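PDB 3FJ1: putative phosphosugar isomerase from Silicibacter pomeroyi DSS-3, which is of unproven function but, with two SIS domains, probably binds phosphosugars or related carbohydrate derivatives and may act as an isomerase or aminotransferase. Local coordinates for residues D106-A109 with M110-A114; T48-G52 with S53-V57. All blocks are in the same frame, centred on the assembly; numbering follows the deposited sequence. Where two conformers were deposited one is given.

Interaction 1 (D106-A109 with M110-A114); sequences DIVA and MTRNA
Four successive i to i+4 backbone bonds tie D106-A109 to M110-A114, from M110 N on D106 O through to N113 N on A109 O. The first is close to straight, with an N-H...O angle of 162° at M110 N, and the unbroken series is the evidence for regular alpha-helix across the junction. One carbonyl carries a second bond. T111 OG1 donates to I107 O at 2.8 Å, while T111 N reaches the same I107 O at 3.0 Å; the two donors arrive from opposite faces of the carbonyl plane. The torsion explains the reach: OG1 lies beside the backbone N (chi1 -52°), facing the preceding turn, where I107 O lies, and a buried hydroxyl is satisfied within its own helix.

R112 makes van der Waals contacts with A109 and V108, though these are tentative, since the side chain was modelled in two conformers. In the one given, the chain bends at chi3 and A109 CA sits over one face of the guanidinium, offset toward its rim; V108 CG1 approaches R112 NH1 obliquely at 4.0 Å.

The polar ends of D106 and N113 turn to other partners, R213 of the second subunit and D85. The backbone bonds are those of any regular alpha-helix; this one, helix 105-116, is the crossover helix of a beta-alpha-beta unit, between parallel strands 93-99 and 120-125 of the SIS domain.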
loop_
_atom_site.group_PDB
_atom_site.type_symbol
_atom_site.label_atom_id
_atom_site.label_comp_id
_atom_site.label_asym_id
_atom_site.label_seq_id
_atom_site.Cartn_x
_atom_site.Cartn_y
_atom_site.Cartn_z
ATOM N N ASP A 106 -2.245 14.091 -11.758
ATOM C CA ASP A 106 -2.241 13.888 -10.314
ATOM C C ASP A 106 -0.841 13.967 -9.705
ATOM O O ASP A 106 -0.643 14.608 -8.683
ATOM C CB ASP A 106 -2.891 12.553 -9.949
ATOM C CG ASP A 106 -4.402 12.581 -10.070
ATOM O OD1 ASP A 106 -4.982 13.637 -10.428
ATOM O OD2 ASP A 106 -5.000 11.517 -9.825
ATOM N N ILE A 107 0.123 13.304 -10.335
ATOM C CA ILE A 107 1.512 13.319 -9.850
ATOM C C ILE A 107 2.101 14.743 -9.934
ATOM O O ILE A 107 2.786 15.194 -9.021
ATOM C CB ILE A 107 2.364 12.261 -10.596
ATOM C CG1 ILE A 107 1.763 10.852 -10.417
ATOM C CG2 ILE A 107 3.831 12.302 -10.188
ATOM C CD1 ILE A 107 1.532 10.401 -8.989
ATOM N N VAL A 108 1.787 15.445 -11.012
ATOM C CA VAL A 108 2.228 16.821 -11.213
ATOM C C VAL A 108 1.605 17.729 -10.148
ATOM O O VAL A 108 2.304 18.562 -9.543
ATOM C CB VAL A 108 1.895 17.300 -12.662
ATOM C CG1 VAL A 108 2.163 18.791 -12.832
ATOM C CG2 VAL A 108 2.722 16.512 -13.692
ATOM N N ALA A 109 0.306 17.545 -9.873
ATOM C CA ALA A 109 -0.405 18.368 -8.893
ATOM C C ALA A 109 0.125 18.191 -7.474
ATOM O O ALA A 109 0.276 19.165 -6.754
ATOM C CB ALA A 109 -1.901 18.109 -8.921
HETATM N N MSE A 110 0.369 16.948 -7.081
HETATM C CA MSE A 110 0.848 16.652 -5.756
HETATM C C MSE A 110 2.270 17.203 -5.593
HETATM O O MSE A 110 2.601 17.818 -4.553
HETATM C CB MSE A 110 0.761 15.153 -5.506
HETATM C CG MSE A 110 1.089 14.719 -4.110
HETATM SE SE MSE A 110 -0.195 15.251 -2.708
HETATM C CE MSE A 110 0.863 16.781 -2.270
ATOM N N THR A 111 3.088 17.013 -6.615
ATOM C CA THR A 111 4.458 17.516 -6.593
ATOM C C THR A 111 4.489 19.050 -6.571
ATOM O O THR A 111 5.252 19.632 -5.809
ATOM C CB THR A 111 5.306 16.947 -7.736
ATOM O OG1 THR A 111 5.201 15.517 -7.741
ATOM C CG2 THR A 111 6.766 17.386 -7.582
ATOM N N ARG A 112 3.595 19.678 -7.328
ATOM C CA ARG A 112 3.485 21.134 -7.345
ATOM C C ARG A 112 3.079 21.666 -5.964
ATOM O O ARG A 112 3.681 22.616 -5.443
ATOM C CB ARG A 112 2.469 21.599 -8.410
ATOM C CG ARG A 112 2.282 23.116 -8.455
ATOM C CD ARG A 112 1.372 23.580 -9.603
ATOM N NE ARG A 112 -0.016 23.132 -9.436
ATOM C CZ ARG A 112 -0.655 22.256 -10.221
ATOM N NH1 ARG A 112 -0.062 21.707 -11.285
ATOM N NH2 ARG A 112 -1.923 21.919 -9.939
ATOM N N ASN A 113 2.066 21.045 -5.373
ATOM C CA ASN A 113 1.563 21.440 -4.056
ATOM C C ASN A 113 2.605 21.238 -2.972
ATOM O O ASN A 113 2.722 22.048 -2.031
ATOM C CB ASN A 113 0.261 20.687 -3.692
ATOM C CG ASN A 113 -0.994 21.335 -4.319
ATOM O OD1 ASN A 113 -0.892 22.129 -5.281
ATOM N ND2 ASN A 113 -2.179 20.981 -3.799
ATOM N N ALA A 114 3.328 20.131 -3.074
ATOM C CA ALA A 114 4.398 19.845 -2.106
ATOM C C ALA A 114 5.399 21.019 -2.052
ATOM O O ALA A 114 5.780 21.445 -0.963
ATOM C CB ALA A 114 5.097 18.552 -2.460
#

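Interaction 2 (T48-G52 with S53-V57); sequences TVARG and SSDHV
The backbone leaves extended A50 and R51, turns at G52 with a positive phi (58°) of the kind glycine favours, and enters the helix, where D55 N donates to G52 O at 3.0 Å and, weakly, to R51 O at 3.5 Å. The first of these bonds is bent, with an N-H...O angle of 138°. On the acceptor side, D55 N stands above the carbonyl plane of G52, 58° out of it and not on a lone pair.

A50 is the main nonpolar contact. Its CB lies 3.7 Å from S54 C and 3.9 Å from S54 CB, so the methyl packs on the first helical turn. S54 CB in turn rests 3.4 Å from R51 O. G52 O also lies over one face of the H56 ring, offset toward its rim. The carboxylate of D55 is turned back toward the strand: a water donates to D55 OD1 at 2.7 Å and is hydrogen-bonded to T48 OG1 at 2.8 Å, linking D55 on the helix to T48 on the strand. An alanine in place of D55 would remove that acceptor and would probably leave the water held less firmly and T48 without its bridge to the helix.

Residues 48-57 form the strand-to-helix turn that opens the beta-alpha-beta unit of strand 45-49, helix 53-69 and strand 73-75 in the SIS domain. The turn follows strand 45-49, which runs between strands 73-75 and 93-99. Helices 153-171 and 217-231 pack on S53 and H56, S53 OG bonding to E222 of the latter, while R51 forms a salt bridge with E242 of the second subunit.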
loop_
_atom_site.group_PDB
_atom_site.type_symbol
_atom_site.label_atom_id
_atom_site.label_comp_id
_atom_site.label_asym_id
_atom_site.label_seq_id
_atom_site.Cartn_x
_atom_site.Cartn_y
_atom_site.Cartn_z
ATOM N N THR A 48 6.909 10.809 -0.711
ATOM C CA THR A 48 6.995 10.268 -2.062
ATOM C C THR A 48 5.658 10.492 -2.783
ATOM O O THR A 48 4.591 10.525 -2.160
ATOM C CB THR A 48 7.387 8.778 -2.139
ATOM O OG1 THR A 48 6.396 7.995 -1.457
ATOM C CG2 THR A 48 8.820 8.520 -1.534
ATOM N N VAL A 49 5.756 10.662 -4.097
ATOM C CA VAL A 49 4.624 10.902 -4.982
ATOM C C VAL A 49 4.807 10.015 -6.232
ATOM O O VAL A 49 5.767 10.175 -6.997
ATOM C CB VAL A 49 4.497 12.380 -5.434
ATOM C CG1 VAL A 49 3.244 12.592 -6.305
ATOM C CG2 VAL A 49 4.485 13.303 -4.207
ATOM N N ALA A 50 3.874 9.096 -6.444
ATOM C CA ALA A 50 3.984 8.152 -7.535
ATOM C C ALA A 50 2.698 7.314 -7.680
ATOM O O ALA A 50 1.854 7.252 -6.765
ATOM C CB ALA A 50 5.201 7.195 -7.298
ATOM N N ARG A 51 2.594 6.634 -8.816
ATOM C CA ARG A 51 1.509 5.675 -9.064
ATOM C C ARG A 51 2.051 4.483 -9.841
ATOM O O ARG A 51 3.129 4.557 -10.412
ATOM C CB ARG A 51 0.379 6.325 -9.862
ATOM C CG ARG A 51 0.848 6.972 -11.123
ATOM C CD ARG A 51 -0.239 7.778 -11.757
ATOM N NE ARG A 51 -1.198 6.949 -12.462
ATOM C CZ ARG A 51 -1.006 6.468 -13.691
ATOM N NH1 ARG A 51 0.109 6.744 -14.364
ATOM N NH2 ARG A 51 -1.947 5.729 -14.286
ATOM N N GLY A 52 1.292 3.390 -9.845
ATOM C CA GLY A 52 1.695 2.195 -10.584
ATOM C C GLY A 52 3.034 1.625 -10.167
ATOM O O GLY A 52 3.370 1.573 -8.986
ATOM N N SER A 53 3.800 1.170 -11.147
ATOM C CA SER A 53 5.097 0.581 -10.885
ATOM C C SER A 53 6.040 1.577 -10.202
ATOM O O SER A 53 6.877 1.175 -9.385
ATOM C CB SER A 53 5.695 0.071 -12.199
ATOM O OG SER A 53 6.938 -0.562 -12.003
ATOM N N SER A 54 5.919 2.862 -10.544
ATOM C CA SER A 54 6.706 3.920 -9.890
ATOM C C SER A 54 6.489 3.950 -8.389
ATOM O O SER A 54 7.400 4.285 -7.649
ATOM C CB SER A 54 6.468 5.300 -10.497
ATOM O OG SER A 54 6.962 5.374 -11.822
ATOM N N ASP A 55 5.314 3.575 -7.912
ATOM C CA ASP A 55 5.099 3.535 -6.463
ATOM C C ASP A 55 5.834 2.364 -5.776
ATOM O O ASP A 55 6.170 2.454 -4.617
ATOM C CB ASP A 55 3.611 3.539 -6.138
ATOM C CG ASP A 55 3.300 4.217 -4.817
ATOM O OD1 ASP A 55 4.160 4.929 -4.243
ATOM O OD2 ASP A 55 2.160 4.042 -4.363
ATOM N N HIS A 56 6.087 1.274 -6.511
ATOM C CA HIS A 56 6.885 0.151 -5.992
ATOM C C HIS A 56 8.345 0.608 -5.882
ATOM O O HIS A 56 9.060 0.234 -4.947
ATOM C CB HIS A 56 6.719 -1.100 -6.841
ATOM C CG HIS A 56 5.289 -1.555 -6.938
ATOM N ND1 HIS A 56 4.430 -1.520 -5.855
ATOM C CD2 HIS A 56 4.580 -2.086 -7.964
ATOM C CE1 HIS A 56 3.242 -1.958 -6.231
ATOM N NE2 HIS A 56 3.318 -2.359 -7.490
ATOM N N VAL A 57 8.773 1.463 -6.815
ATOM C CA VAL A 57 10.071 2.093 -6.712
ATOM C C VAL A 57 10.127 2.906 -5.429
ATOM O O VAL A 57 11.095 2.868 -4.680
ATOM C CB VAL A 57 10.391 2.966 -7.916
ATOM C CG1 VAL A 57 11.752 3.683 -7.655
ATOM C CG2 VAL A 57 10.411 2.107 -9.205
HETATM O O HOH W 1 4.103 7.260 -2.946
#

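Interaction 2 comes first along the chain and interaction 1 follows it, their centres about 13 Å apart in the same SIS domain. The strand-to-helix turn of 48-57 leads out of strand 45-49, whereas 106-114 lies on helix 105-116, which packs against that strand. The meeting is nonpolar: I107 CD1 comes within 3.5 Å of A50 C, and M110 CB lies 3.7 Å from V49 CG1. Both belong to crossovers of one five-stranded parallel sheet of strand order 2-1-3-4-5, in which strand 45-49 lies between 73-75 and 93-99. Each also sends a charged side chain, D106 or R51, to the second subunit, which brings this part of the domain to the dimer interface.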